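Local structure of Rpb7-binding protein seb1 (Schizosaccharomyces pombe 972h-, 5MDT) at residues 5-10 with 27-32; 10-15 with 51-56; 46-51 with 104-109; 58-63 with 120-125. The protein drives transcription termination by binding RNA polymerase II and nascent RNA, and probably reads the polymerase's C-terminal repeats through this CTD-interacting domain. One frame throughout, in Å; residues are numbered along the deposited sequence.

How the contacts relate
All four contacts lie in the CTD-interacting domain and join pairs of its helices. Contacts 1 and 2 share Ile10 on helix 4-16, whose faces meet helix 23-35 and the end of helix 40-53; their centres are 13 Å apart. Contacts 2 and 3 share Ala51. Contact 1 also meets contact 3 directly, where Asp8 OD1 lies 2.7 Å from Ser46 OG. Lys59, from the 58-63 segment of contact 4, ties contacts 2, 3 and 4 together: its NZ lies 2.8 Å from Ala51 O and 3.0 Å from Asp109 OD2. Contacts 1 and 4 do not touch, with centres about 19 Å apart.

Contact 1: 5-10 with 27-32; sequences AEFDGI and LKLTNL
Leu29 sets its CD2 methyl over one face of the Phe7 ring, 3.8 Å from the ring centroid and 23° off the ring normal. This is a CH-pi contact, displaced toward the rim on the CD1 side. The same ring turns its edge to the facing helix: CE1 lies 3.4 Å from the backbone oxygen Leu29 O, which sits near the ring plane, and CD1 rests against Leu32 CB. Phe7 CG is anti to the backbone N (chi1 -174°), beside the carbonyl carbon; the side chain crosses that of Leu29 at about a right angle.

Beside the ring, Ile10 meets two leucines in different ways. Its CD1 reaches tip to tip toward Leu32 CD1 at 3.6 Å, while its CG2 slides past Leu29, running the opposite way, 3.8 Å from Leu29 CD2. At the exposed margin Glu6 CG lies 3.8 Å from Leu32 CD1, and the aliphatic base of Lys28 borders Ile10 CD1. Their charged ends do not pair; Glu6 OE2 and Lys28 NZ stay 5.5 Å apart.

The next shell surrounds the ring. Phe43 of helix 40-53 packs edge-to-face with Phe7, Val47 of that helix also touches it, and Ile69 of helix 59-79 lies against it as well. The two segments run antiparallel at 158°, their axes 9.8 Å apart. Such an apolar hairpin of neighbouring helices, here 4-16 and 23-35, starts the all-helical superhelix characteristic of CTD-interacting domains.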
loop_
_atom_site.group_PDB
_atom_site.type_symbol
_atom_site.label_atom_id
_atom_site.label_comp_id
_atom_site.label_asym_id
_atom_site.label_seq_id
_atom_site.Cartn_x
_atom_site.Cartn_y
_atom_site.Cartn_z
ATOM N N ALA A 5 -13.696 -11.679 -1.387
ATOM C CA ALA A 5 -14.776 -11.241 -2.280
ATOM C C ALA A 5 -15.286 -9.847 -1.859
ATOM O O ALA A 5 -15.416 -8.957 -2.707
ATOM C CB ALA A 5 -15.913 -12.251 -2.283
ATOM N N GLU A 6 -15.500 -9.636 -0.542
ATOM C CA GLU A 6 -15.924 -8.323 -0.034
ATOM C C GLU A 6 -14.851 -7.259 -0.323
ATOM O O GLU A 6 -15.190 -6.158 -0.763
ATOM C CB GLU A 6 -16.211 -8.389 1.475
ATOM C CG GLU A 6 -16.717 -7.068 2.019
ATOM C CD GLU A 6 -17.455 -7.042 3.343
ATOM O OE1 GLU A 6 -17.428 -8.054 4.082
ATOM O OE2 GLU A 6 -18.043 -5.982 3.652
ATOM N N PHE A 7 -13.571 -7.593 -0.072
ATOM C CA PHE A 7 -12.443 -6.682 -0.306
ATOM C C PHE A 7 -12.414 -6.230 -1.786
ATOM O O PHE A 7 -12.324 -5.025 -2.047
ATOM C CB PHE A 7 -11.146 -7.437 0.068
ATOM C CG PHE A 7 -9.855 -6.646 0.051
ATOM C CD1 PHE A 7 -9.388 -6.016 1.205
ATOM C CD2 PHE A 7 -9.055 -6.614 -1.095
ATOM C CE1 PHE A 7 -8.157 -5.347 1.208
ATOM C CE2 PHE A 7 -7.821 -5.968 -1.092
ATOM C CZ PHE A 7 -7.377 -5.324 0.057
ATOM N N ASP A 8 -12.514 -7.187 -2.742
ATOM C CA ASP A 8 -12.510 -6.858 -4.176
ATOM C C ASP A 8 -13.720 -5.981 -4.554
ATOM O O ASP A 8 -13.585 -5.090 -5.400
ATOM C CB ASP A 8 -12.484 -8.139 -5.023
ATOM C CG ASP A 8 -11.199 -8.939 -4.891
ATOM O OD1 ASP A 8 -10.195 -8.379 -4.377
ATOM O OD2 ASP A 8 -11.193 -10.126 -5.308
ATOM N N GLY A 9 -14.867 -6.235 -3.912
ATOM C CA GLY A 9 -16.094 -5.467 -4.116
ATOM C C GLY A 9 -15.976 -4.025 -3.666
ATOM O O GLY A 9 -16.501 -3.123 -4.330
ATOM N N ILE A 10 -15.274 -3.782 -2.543
ATOM C CA ILE A 10 -15.009 -2.412 -2.057
ATOM C C ILE A 10 -14.078 -1.679 -3.060
ATOM O O ILE A 10 -14.314 -0.514 -3.384
ATOM C CB ILE A 10 -14.413 -2.406 -0.628
ATOM C CG1 ILE A 10 -15.450 -2.963 0.383
ATOM C CG2 ILE A 10 -13.964 -0.971 -0.222
ATOM C CD1 ILE A 10 -14.866 -3.428 1.697
ATOM N N LEU A 27 -10.328 2.001 6.041
ATOM C CA LEU A 27 -10.467 1.244 7.278
ATOM C C LEU A 27 -11.106 -0.112 7.059
ATOM O O LEU A 27 -10.645 -1.090 7.652
ATOM C CB LEU A 27 -11.254 2.034 8.340
ATOM C CG LEU A 27 -10.573 3.330 8.811
ATOM C CD1 LEU A 27 -11.496 4.171 9.660
ATOM C CD2 LEU A 27 -9.234 3.052 9.492
ATOM N N LYS A 28 -12.178 -0.197 6.236
ATOM C CA LYS A 28 -12.844 -1.499 5.992
ATOM C C LYS A 28 -11.885 -2.503 5.309
ATOM O O LYS A 28 -11.809 -3.674 5.695
ATOM C CB LYS A 28 -14.092 -1.333 5.099
ATOM C CG LYS A 28 -15.248 -0.542 5.723
ATOM C CD LYS A 28 -16.568 -0.763 4.971
ATOM C CE LYS A 28 -16.687 0.002 3.670
ATOM N NZ LYS A 28 -17.783 -0.528 2.816
ATOM N N LEU A 29 -11.147 -2.031 4.304
ATOM C CA LEU A 29 -10.222 -2.877 3.555
ATOM C C LEU A 29 -9.134 -3.390 4.468
ATOM O O LEU A 29 -8.803 -4.566 4.411
ATOM C CB LEU A 29 -9.599 -2.026 2.418
ATOM C CG LEU A 29 -10.538 -1.692 1.262
ATOM C CD1 LEU A 29 -9.959 -0.546 0.420
ATOM C CD2 LEU A 29 -10.797 -2.902 0.376
ATOM N N THR A 30 -8.622 -2.506 5.362
ATOM C CA THR A 30 -7.571 -2.880 6.286
ATOM C C THR A 30 -8.066 -3.956 7.236
ATOM O O THR A 30 -7.347 -4.938 7.424
ATOM C CB THR A 30 -7.037 -1.654 7.000
ATOM O OG1 THR A 30 -6.547 -0.716 6.017
ATOM C CG2 THR A 30 -5.944 -1.992 7.982
ATOM N N ASN A 31 -9.297 -3.797 7.796
ATOM C CA ASN A 31 -9.875 -4.837 8.668
ATOM C C ASN A 31 -9.987 -6.171 7.957
ATOM O O ASN A 31 -9.652 -7.214 8.547
ATOM C CB ASN A 31 -11.255 -4.416 9.195
ATOM C CG ASN A 31 -11.131 -3.365 10.265
ATOM O OD1 ASN A 31 -10.040 -3.139 10.809
ATOM N ND2 ASN A 31 -12.227 -2.651 10.559
ATOM N N LEU A 32 -10.481 -6.167 6.705
ATOM C CA LEU A 32 -10.648 -7.437 5.979
ATOM C C LEU A 32 -9.293 -8.146 5.800
ATOM O O LEU A 32 -9.197 -9.344 6.006
ATOM C CB LEU A 32 -11.333 -7.194 4.619
ATOM C CG LEU A 32 -12.837 -6.883 4.686
ATOM C CD1 LEU A 32 -13.301 -6.234 3.411
ATOM C CD2 LEU A 32 -13.648 -8.164 4.864
#

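Contact 2: 10-15 with 51-56; sequences ILDSLE and AKRAPV
Arg53, at the end of helix 40-53, reaches Asp12 and Glu15 of helix 4-16 and forms a salt-bridge network on the surface of the CID fold. The ionic part centres on one oxygen, Glu15 OE1, which Arg53 grips side-on with two nitrogens. The bond from NE is the shorter and straighter, 2.8 Å to OE1 with an N-H...O angle of 160°. The one from Arg53 NH2 to the same OE1 is longer at 3.2 Å and more bent. OE1 lies almost in the guanidinium plane, yet both donors come to it from above the carboxylate plane and from the same face, the two planar groups being 52° apart. Arg53 NH2 has a second anionic partner in Asp12 OD1, also at 3.2 Å, approached obliquely. The two carboxylates together probably fix the orientation of the guanidinium and balance its charge.

Water-mediated bonding closes a triangle over that second pair: one water donates to Asp12 OD1 and accepts from Arg53 NH2.

The apolar part is slight. Beyond the helix end, where Ala54 leaves helical geometry, the Pro55 ring crosses Glu15, its CD lying 4.1 Å from Glu15 CG. Toward the interior, Tyr50 of helix 40-53 is touched by the side chains of Leu11, Leu14 and Glu15, so the ion pairs lie at the margin of an apolar interface.

Torsion explains the reach: Arg53 CG stands between the backbone N and the carbonyl carbon (chi1 73°), and from there the chain runs extended to NE.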
loop_
_atom_site.group_PDB
_atom_site.type_symbol
_atom_site.label_atom_id
_atom_site.label_comp_id
_atom_site.label_asym_id
_atom_site.label_seq_id
_atom_site.Cartn_x
_atom_site.Cartn_y
_atom_site.Cartn_z
ATOM N N ILE A 10 -15.274 -3.782 -2.543
ATOM C CA ILE A 10 -15.009 -2.412 -2.057
ATOM C C ILE A 10 -14.078 -1.679 -3.060
ATOM O O ILE A 10 -14.314 -0.514 -3.384
ATOM C CB ILE A 10 -14.413 -2.406 -0.628
ATOM C CG1 ILE A 10 -15.450 -2.963 0.383
ATOM C CG2 ILE A 10 -13.964 -0.971 -0.222
ATOM C CD1 ILE A 10 -14.866 -3.428 1.697
ATOM N N LEU A 11 -13.050 -2.379 -3.545
ATOM C CA LEU A 11 -12.122 -1.811 -4.543
ATOM C C LEU A 11 -12.862 -1.442 -5.840
ATOM O O LEU A 11 -12.601 -0.375 -6.416
ATOM C CB LEU A 11 -10.941 -2.760 -4.823
ATOM C CG LEU A 11 -9.968 -3.029 -3.663
ATOM C CD1 LEU A 11 -8.961 -4.114 -4.052
ATOM C CD2 LEU A 11 -9.248 -1.752 -3.200
ATOM N N ASP A 12 -13.835 -2.284 -6.255
ATOM C CA ASP A 12 -14.693 -2.000 -7.423
ATOM C C ASP A 12 -15.473 -0.709 -7.232
ATOM O O ASP A 12 -15.511 0.109 -8.152
ATOM C CB ASP A 12 -15.680 -3.146 -7.665
ATOM C CG ASP A 12 -15.057 -4.362 -8.319
ATOM O OD1 ASP A 12 -13.935 -4.234 -8.884
ATOM O OD2 ASP A 12 -15.691 -5.436 -8.290
ATOM N N SER A 13 -16.090 -0.514 -6.042
ATOM C CA SER A 13 -16.841 0.720 -5.736
ATOM C C SER A 13 -15.906 1.936 -5.759
ATOM O O SER A 13 -16.254 2.966 -6.342
ATOM C CB SER A 13 -17.517 0.621 -4.372
ATOM O OG SER A 13 -18.509 -0.391 -4.365
ATOM N N LEU A 14 -14.710 1.805 -5.169
ATOM C CA LEU A 14 -13.730 2.905 -5.131
ATOM C C LEU A 14 -13.277 3.307 -6.531
ATOM O O LEU A 14 -13.091 4.498 -6.807
ATOM C CB LEU A 14 -12.532 2.510 -4.261
ATOM C CG LEU A 14 -11.577 3.631 -3.854
ATOM C CD1 LEU A 14 -12.269 4.647 -2.898
ATOM C CD2 LEU A 14 -10.355 3.039 -3.171
ATOM N N GLU A 15 -13.146 2.322 -7.422
ATOM C CA GLU A 15 -12.752 2.567 -8.812
ATOM C C GLU A 15 -13.737 3.517 -9.512
ATOM O O GLU A 15 -13.309 4.361 -10.301
ATOM C CB GLU A 15 -12.693 1.240 -9.576
ATOM C CG GLU A 15 -11.826 1.327 -10.814
ATOM C CD GLU A 15 -11.717 0.035 -11.593
ATOM O OE1 GLU A 15 -12.035 -1.036 -11.026
ATOM O OE2 GLU A 15 -11.333 0.099 -12.783
ATOM N N ALA A 51 -4.559 -0.919 -8.108
ATOM C CA ALA A 51 -3.703 0.261 -8.347
ATOM C C ALA A 51 -3.307 0.400 -9.810
ATOM O O ALA A 51 -3.314 1.497 -10.364
ATOM C CB ALA A 51 -2.459 0.179 -7.492
ATOM N N LYS A 52 -3.017 -0.718 -10.453
ATOM C CA LYS A 52 -2.559 -0.666 -11.853
ATOM C C LYS A 52 -3.695 -0.320 -12.812
ATOM O O LYS A 52 -3.458 0.412 -13.762
ATOM C CB LYS A 52 -1.917 -2.019 -12.217
ATOM C CG LYS A 52 -0.568 -2.283 -11.511
ATOM C CD LYS A 52 0.596 -1.349 -11.973
ATOM C CE LYS A 52 1.116 -1.746 -13.332
ATOM N NZ LYS A 52 2.172 -0.814 -13.853
ATOM N N ARG A 53 -4.939 -0.782 -12.550
ATOM C CA ARG A 53 -6.052 -0.479 -13.480
ATOM C C ARG A 53 -6.766 0.822 -13.180
ATOM O O ARG A 53 -7.497 1.324 -14.026
ATOM C CB ARG A 53 -7.092 -1.623 -13.523
ATOM C CG ARG A 53 -7.982 -1.734 -12.281
ATOM C CD ARG A 53 -8.922 -2.947 -12.346
ATOM N NE ARG A 53 -9.931 -2.852 -11.282
ATOM C CZ ARG A 53 -9.915 -3.558 -10.157
ATOM N NH1 ARG A 53 -9.014 -4.508 -9.966
ATOM N NH2 ARG A 53 -10.859 -3.360 -9.238
ATOM N N ALA A 54 -6.607 1.339 -11.968
ATOM C CA ALA A 54 -7.349 2.504 -11.517
ATOM C C ALA A 54 -7.152 3.757 -12.354
ATOM O O ALA A 54 -6.082 3.925 -12.946
ATOM C CB ALA A 54 -7.020 2.785 -10.048
ATOM N N PRO A 55 -8.165 4.661 -12.430
ATOM C CA PRO A 55 -7.959 5.938 -13.149
ATOM C C PRO A 55 -6.728 6.684 -12.608
ATOM O O PRO A 55 -6.350 6.478 -11.452
ATOM C CB PRO A 55 -9.217 6.735 -12.785
ATOM C CG PRO A 55 -10.251 5.703 -12.550
ATOM C CD PRO A 55 -9.511 4.614 -11.820
ATOM N N VAL A 56 -6.126 7.587 -13.415
ATOM C CA VAL A 56 -4.922 8.340 -13.021
ATOM C C VAL A 56 -5.107 9.150 -11.733
ATOM O O VAL A 56 -4.166 9.292 -10.947
ATOM C CB VAL A 56 -4.372 9.227 -14.171
ATOM C CG1 VAL A 56 -3.979 8.377 -15.388
ATOM C CG2 VAL A 56 -5.358 10.317 -14.564
HETATM O O HOH W 1 -11.518 -5.387 -7.327
#

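Contact 3: 46-51 with 104-109; sequences SVYKYA and DSLVAD
Leu106 is wedged against helix 40-53 with both of its methyls, and this is the tight part of the contact. The fork of Leu106 straddles Ala51 CB, which lies 3.7 Å from Leu106 CD1 and equally far from Leu106 CD2. The second methyl also meets an aromatic ring: CD2 lies 3.7 Å from Tyr48 CD1, approaching obliquely. Leu106 CG, the branch point from which both methyls reach Ala51, is set beside the backbone N, anti to the carbonyl carbon (chi1 -57°). Val47 adds a looser touch, its CG1 standing 4.3 Å from Leu106 CD1. Leu63 and Ala62 of helix 59-79 close the interior side, the former on Leu106 and the latter on Ala51.

Toward the outside the packing gives way to water. Tyr48 turns the edge of its ring to Ser105, with CE1 4.2 Å from Ser105 CB, and the two hydroxyls do not meet directly. One water lies between them, 2.7 Å from Tyr48 OH and 3.0 Å from Ser105 OG, near the plane of the tyrosine ring. The two segments run nearly parallel, 14° apart, and their axes approach to 10.6 Å.

At the remaining end Asp109 OD2 comes within 3.6 Å of the backbone oxygen Ala51 O. Two acceptors this close are explained by a shared cation: the ammonium of Lys59 on helix 59-79 forms a salt bridge with OD2 and a hydrogen bond with Ala51 O. The chemistry thus implies that the lysine charge, probably kept positive by the buried carboxylate, joins helices 40-53, 59-79 and 92-113 beside their apolar seam.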
loop_
_atom_site.group_PDB
_atom_site.type_symbol
_atom_site.label_atom_id
_atom_site.label_comp_id
_atom_site.label_asym_id
_atom_site.label_seq_id
_atom_site.Cartn_x
_atom_site.Cartn_y
_atom_site.Cartn_z
ATOM N N SER A 46 -4.650 -8.272 -4.935
ATOM C CA SER A 46 -5.841 -7.475 -5.287
ATOM C C SER A 46 -5.545 -5.954 -5.225
ATOM O O SER A 46 -6.013 -5.205 -6.082
ATOM C CB SER A 46 -7.025 -7.849 -4.394
ATOM O OG SER A 46 -7.601 -9.074 -4.831
ATOM N N VAL A 47 -4.740 -5.494 -4.239
ATOM C CA VAL A 47 -4.365 -4.069 -4.189
ATOM C C VAL A 47 -3.505 -3.734 -5.436
ATOM O O VAL A 47 -3.683 -2.673 -6.039
ATOM C CB VAL A 47 -3.597 -3.798 -2.886
ATOM C CG1 VAL A 47 -2.993 -2.384 -2.888
ATOM C CG2 VAL A 47 -4.518 -4.005 -1.689
ATOM N N TYR A 48 -2.557 -4.613 -5.799
ATOM C CA TYR A 48 -1.702 -4.391 -6.959
ATOM C C TYR A 48 -2.582 -4.259 -8.218
ATOM O O TYR A 48 -2.435 -3.293 -8.959
ATOM C CB TYR A 48 -0.705 -5.564 -7.103
ATOM C CG TYR A 48 0.156 -5.485 -8.356
ATOM C CD1 TYR A 48 1.302 -4.692 -8.392
ATOM C CD2 TYR A 48 -0.241 -6.109 -9.535
ATOM C CE1 TYR A 48 2.089 -4.606 -9.546
ATOM C CE2 TYR A 48 0.548 -6.055 -10.686
ATOM C CZ TYR A 48 1.700 -5.285 -10.693
ATOM O OH TYR A 48 2.446 -5.243 -11.848
ATOM N N LYS A 49 -3.539 -5.186 -8.415
ATOM C CA LYS A 49 -4.411 -5.164 -9.618
ATOM C C LYS A 49 -5.259 -3.887 -9.646
ATOM O O LYS A 49 -5.322 -3.209 -10.684
ATOM C CB LYS A 49 -5.312 -6.401 -9.658
ATOM C CG LYS A 49 -4.496 -7.639 -10.039
ATOM C CD LYS A 49 -5.320 -8.948 -9.917
ATOM C CE LYS A 49 -6.496 -9.121 -10.856
ATOM N NZ LYS A 49 -6.111 -9.077 -12.268
ATOM N N TYR A 50 -5.816 -3.503 -8.498
ATOM C CA TYR A 50 -6.601 -2.265 -8.442
ATOM C C TYR A 50 -5.736 -1.061 -8.774
ATOM O O TYR A 50 -6.124 -0.258 -9.627
ATOM C CB TYR A 50 -7.261 -2.079 -7.048
ATOM C CG TYR A 50 -7.897 -0.703 -6.906
ATOM C CD1 TYR A 50 -9.083 -0.387 -7.566
ATOM C CD2 TYR A 50 -7.291 0.293 -6.139
ATOM C CE1 TYR A 50 -9.652 0.888 -7.473
ATOM C CE2 TYR A 50 -7.834 1.583 -6.071
ATOM C CZ TYR A 50 -9.021 1.865 -6.726
ATOM O OH TYR A 50 -9.590 3.113 -6.701
ATOM N N ALA A 51 -4.559 -0.919 -8.108
ATOM C CA ALA A 51 -3.703 0.261 -8.347
ATOM C C ALA A 51 -3.307 0.400 -9.810
ATOM O O ALA A 51 -3.314 1.497 -10.364
ATOM C CB ALA A 51 -2.459 0.179 -7.492
ATOM N N ASP A 104 7.525 -0.466 -4.773
ATOM C CA ASP A 104 8.273 0.261 -5.808
ATOM C C ASP A 104 7.437 0.427 -7.080
ATOM O O ASP A 104 7.357 1.541 -7.605
ATOM C CB ASP A 104 9.621 -0.413 -6.134
ATOM C CG ASP A 104 10.717 -0.229 -5.105
ATOM O OD1 ASP A 104 10.452 0.412 -4.055
ATOM O OD2 ASP A 104 11.843 -0.722 -5.344
ATOM N N SER A 105 6.785 -0.672 -7.545
ATOM C CA SER A 105 5.945 -0.676 -8.759
ATOM C C SER A 105 4.790 0.293 -8.643
ATOM O O SER A 105 4.519 1.024 -9.605
ATOM C CB SER A 105 5.366 -2.072 -9.034
ATOM O OG SER A 105 6.407 -2.991 -9.295
ATOM N N LEU A 106 4.075 0.287 -7.492
ATOM C CA LEU A 106 2.947 1.182 -7.320
ATOM C C LEU A 106 3.378 2.645 -7.233
ATOM O O LEU A 106 2.684 3.504 -7.789
ATOM C CB LEU A 106 2.041 0.770 -6.152
ATOM C CG LEU A 106 1.464 -0.689 -6.237
ATOM C CD1 LEU A 106 0.313 -0.845 -5.254
ATOM C CD2 LEU A 106 1.016 -1.056 -7.668
ATOM N N VAL A 107 4.534 2.945 -6.573
ATOM C CA VAL A 107 5.034 4.344 -6.545
ATOM C C VAL A 107 5.440 4.771 -7.952
ATOM O O VAL A 107 5.085 5.870 -8.398
ATOM C CB VAL A 107 6.134 4.590 -5.477
ATOM C CG1 VAL A 107 6.706 6.017 -5.568
ATOM C CG2 VAL A 107 5.587 4.318 -4.071
ATOM N N ALA A 108 6.150 3.887 -8.685
ATOM C CA ALA A 108 6.590 4.195 -10.054
ATOM C C ALA A 108 5.398 4.482 -10.965
ATOM O O ALA A 108 5.432 5.430 -11.730
ATOM C CB ALA A 108 7.410 3.043 -10.610
ATOM N N ASP A 109 4.330 3.692 -10.844
ATOM C CA ASP A 109 3.101 3.839 -11.622
ATOM C C ASP A 109 2.422 5.171 -11.275
ATOM O O ASP A 109 1.935 5.867 -12.172
ATOM C CB ASP A 109 2.165 2.662 -11.307
ATOM C CG ASP A 109 0.890 2.625 -12.112
ATOM O OD1 ASP A 109 0.965 2.330 -13.326
ATOM O OD2 ASP A 109 -0.192 2.802 -11.511
HETATM O O HOH W 2 4.928 -4.139 -11.626
#

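Contact 4: 58-63 with 120-125; sequences HKLGAL and PKILKL
Two parallel helix beginnings of the CID superhelix meet here, Leu60 and Leu63 of helix 59-79 packing on Lys121, Ile122 and Leu125 of helix 119-131. The directions of the two segments differ by 8° and their axes stay 10.7 Å apart, a spacing bridged mainly by side chains. Helix 92-113 lies between them in sequence, and its Ala110 touches both Leu63 and Ile122.

Leu60 straddles the base of Lys121. Its methyls CD1 and CD2 both lie 3.8 Å from Lys121 CB, and the side chains cross at a slant. The lysine then turns away, its chain bent at chi2 (-68°), leaving the aliphatic root to make the contact. Leu60 CD1 also slides past Ile122, which runs the other way, and comes within 3.9 Å of Ile122 CG1. Leu60 CG, which carries both of these methyls, is anti to the backbone N (chi1 180°), beside the carbonyl carbon.

One turn on, Leu63 crosses Ile122 at about a right angle. Its CD1 meets Ile122 CD1 at 3.6 Å, the closest approach between the two segments, and lies 3.8 Å from Ile122 CG1. Ile122 also touches Leu147 of helix 137-150, so the isoleucine links three neighbouring helices.

Leu125, one turn beyond Ile122 on helix 119-131, adds its CD1 methyl, which lies 3.9 Å from Leu63 CB and 4.1 Å from the backbone oxygen Leu63 O.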
loop_
_atom_site.group_PDB
_atom_site.type_symbol
_atom_site.label_atom_id
_atom_site.label_comp_id
_atom_site.label_asym_id
_atom_site.label_seq_id
_atom_site.Cartn_x
_atom_site.Cartn_y
_atom_site.Cartn_z
ATOM N N HIS A 58 -6.859 8.206 -9.235
ATOM C CA HIS A 58 -7.051 7.233 -8.158
ATOM C C HIS A 58 -5.784 6.546 -7.634
ATOM O O HIS A 58 -5.876 5.783 -6.674
ATOM C CB HIS A 58 -8.062 6.169 -8.647
ATOM C CG HIS A 58 -9.483 6.658 -8.714
ATOM N ND1 HIS A 58 -9.802 7.915 -9.211
ATOM C CD2 HIS A 58 -10.628 6.007 -8.401
ATOM C CE1 HIS A 58 -11.126 8.002 -9.145
ATOM N NE2 HIS A 58 -11.667 6.870 -8.659
ATOM N N LYS A 59 -4.603 6.814 -8.235
ATOM C CA LYS A 59 -3.359 6.116 -7.830
ATOM C C LYS A 59 -2.954 6.496 -6.414
ATOM O O LYS A 59 -2.505 5.627 -5.646
ATOM C CB LYS A 59 -2.194 6.503 -8.789
ATOM C CG LYS A 59 -2.450 6.270 -10.285
ATOM C CD LYS A 59 -2.956 4.864 -10.594
ATOM C CE LYS A 59 -2.834 4.675 -12.116
ATOM N NZ LYS A 59 -2.961 3.240 -12.482
ATOM N N LEU A 60 -3.187 7.771 -6.035
ATOM C CA LEU A 60 -2.857 8.180 -4.663
ATOM C C LEU A 60 -3.684 7.412 -3.643
ATOM O O LEU A 60 -3.107 6.898 -2.681
ATOM C CB LEU A 60 -3.008 9.690 -4.458
ATOM C CG LEU A 60 -2.687 10.197 -3.050
ATOM C CD1 LEU A 60 -1.223 9.958 -2.683
ATOM C CD2 LEU A 60 -3.018 11.695 -2.935
ATOM N N GLY A 61 -5.001 7.308 -3.869
ATOM C CA GLY A 61 -5.894 6.559 -2.968
ATOM C C GLY A 61 -5.445 5.106 -2.847
ATOM O O GLY A 61 -5.572 4.498 -1.774
ATOM N N ALA A 62 -4.940 4.506 -3.946
ATOM C CA ALA A 62 -4.463 3.116 -3.901
ATOM C C ALA A 62 -3.205 3.015 -3.003
ATOM O O ALA A 62 -3.042 2.034 -2.277
ATOM C CB ALA A 62 -4.145 2.622 -5.311
ATOM N N LEU A 63 -2.346 4.043 -3.044
ATOM C CA LEU A 63 -1.166 4.103 -2.171
ATOM C C LEU A 63 -1.578 4.293 -0.713
ATOM O O LEU A 63 -0.922 3.730 0.169
ATOM C CB LEU A 63 -0.194 5.195 -2.602
ATOM C CG LEU A 63 0.584 4.856 -3.895
ATOM C CD1 LEU A 63 1.421 6.037 -4.334
ATOM C CD2 LEU A 63 1.481 3.647 -3.689
ATOM N N PRO A 120 3.707 15.223 -3.892
ATOM C CA PRO A 120 4.205 15.527 -2.537
ATOM C C PRO A 120 3.513 14.674 -1.468
ATOM O O PRO A 120 4.077 14.480 -0.390
ATOM C CB PRO A 120 3.855 17.003 -2.327
ATOM C CG PRO A 120 3.441 17.532 -3.624
ATOM C CD PRO A 120 3.126 16.413 -4.555
ATOM N N LYS A 121 2.282 14.206 -1.737
ATOM C CA LYS A 121 1.524 13.350 -0.799
ATOM C C LYS A 121 2.204 11.977 -0.644
ATOM O O LYS A 121 2.126 11.365 0.425
ATOM C CB LYS A 121 0.044 13.220 -1.233
ATOM C CG LYS A 121 -0.723 14.563 -1.325
ATOM C CD LYS A 121 -0.925 15.212 0.034
ATOM C CE LYS A 121 -1.553 16.589 -0.016
ATOM N NZ LYS A 121 -1.305 17.322 1.252
ATOM N N ILE A 122 2.917 11.519 -1.690
ATOM C CA ILE A 122 3.640 10.238 -1.647
ATOM C C ILE A 122 4.939 10.440 -0.851
ATOM O O ILE A 122 5.319 9.557 -0.081
ATOM C CB ILE A 122 3.872 9.676 -3.063
ATOM C CG1 ILE A 122 2.536 9.660 -3.851
ATOM C CG2 ILE A 122 4.476 8.240 -2.991
ATOM C CD1 ILE A 122 2.676 9.293 -5.402
ATOM N N LEU A 123 5.558 11.631 -0.962
ATOM C CA LEU A 123 6.720 11.973 -0.135
ATOM C C LEU A 123 6.322 11.885 1.333
ATOM O O LEU A 123 7.081 11.330 2.127
ATOM C CB LEU A 123 7.269 13.381 -0.435
ATOM C CG LEU A 123 8.274 13.516 -1.545
ATOM C CD1 LEU A 123 8.854 14.925 -1.532
ATOM C CD2 LEU A 123 9.429 12.523 -1.392
ATOM N N LYS A 124 5.111 12.377 1.687
ATOM C CA LYS A 124 4.575 12.296 3.052
ATOM C C LYS A 124 4.446 10.840 3.533
ATOM O O LYS A 124 4.683 10.579 4.711
ATOM C CB LYS A 124 3.250 13.054 3.194
ATOM C CG LYS A 124 3.449 14.559 3.290
ATOM C CD LYS A 124 2.153 15.343 3.137
ATOM C CE LYS A 124 2.274 16.742 3.712
ATOM N NZ LYS A 124 3.291 17.575 3.001
ATOM N N LEU A 125 4.114 9.893 2.630
ATOM C CA LEU A 125 4.056 8.484 2.992
ATOM C C LEU A 125 5.451 7.954 3.338
ATOM O O LEU A 125 5.589 7.218 4.311
ATOM C CB LEU A 125 3.394 7.645 1.893
ATOM C CG LEU A 125 1.894 7.871 1.642
ATOM C CD1 LEU A 125 1.421 7.036 0.447
ATOM C CD2 LEU A 125 1.060 7.567 2.874
#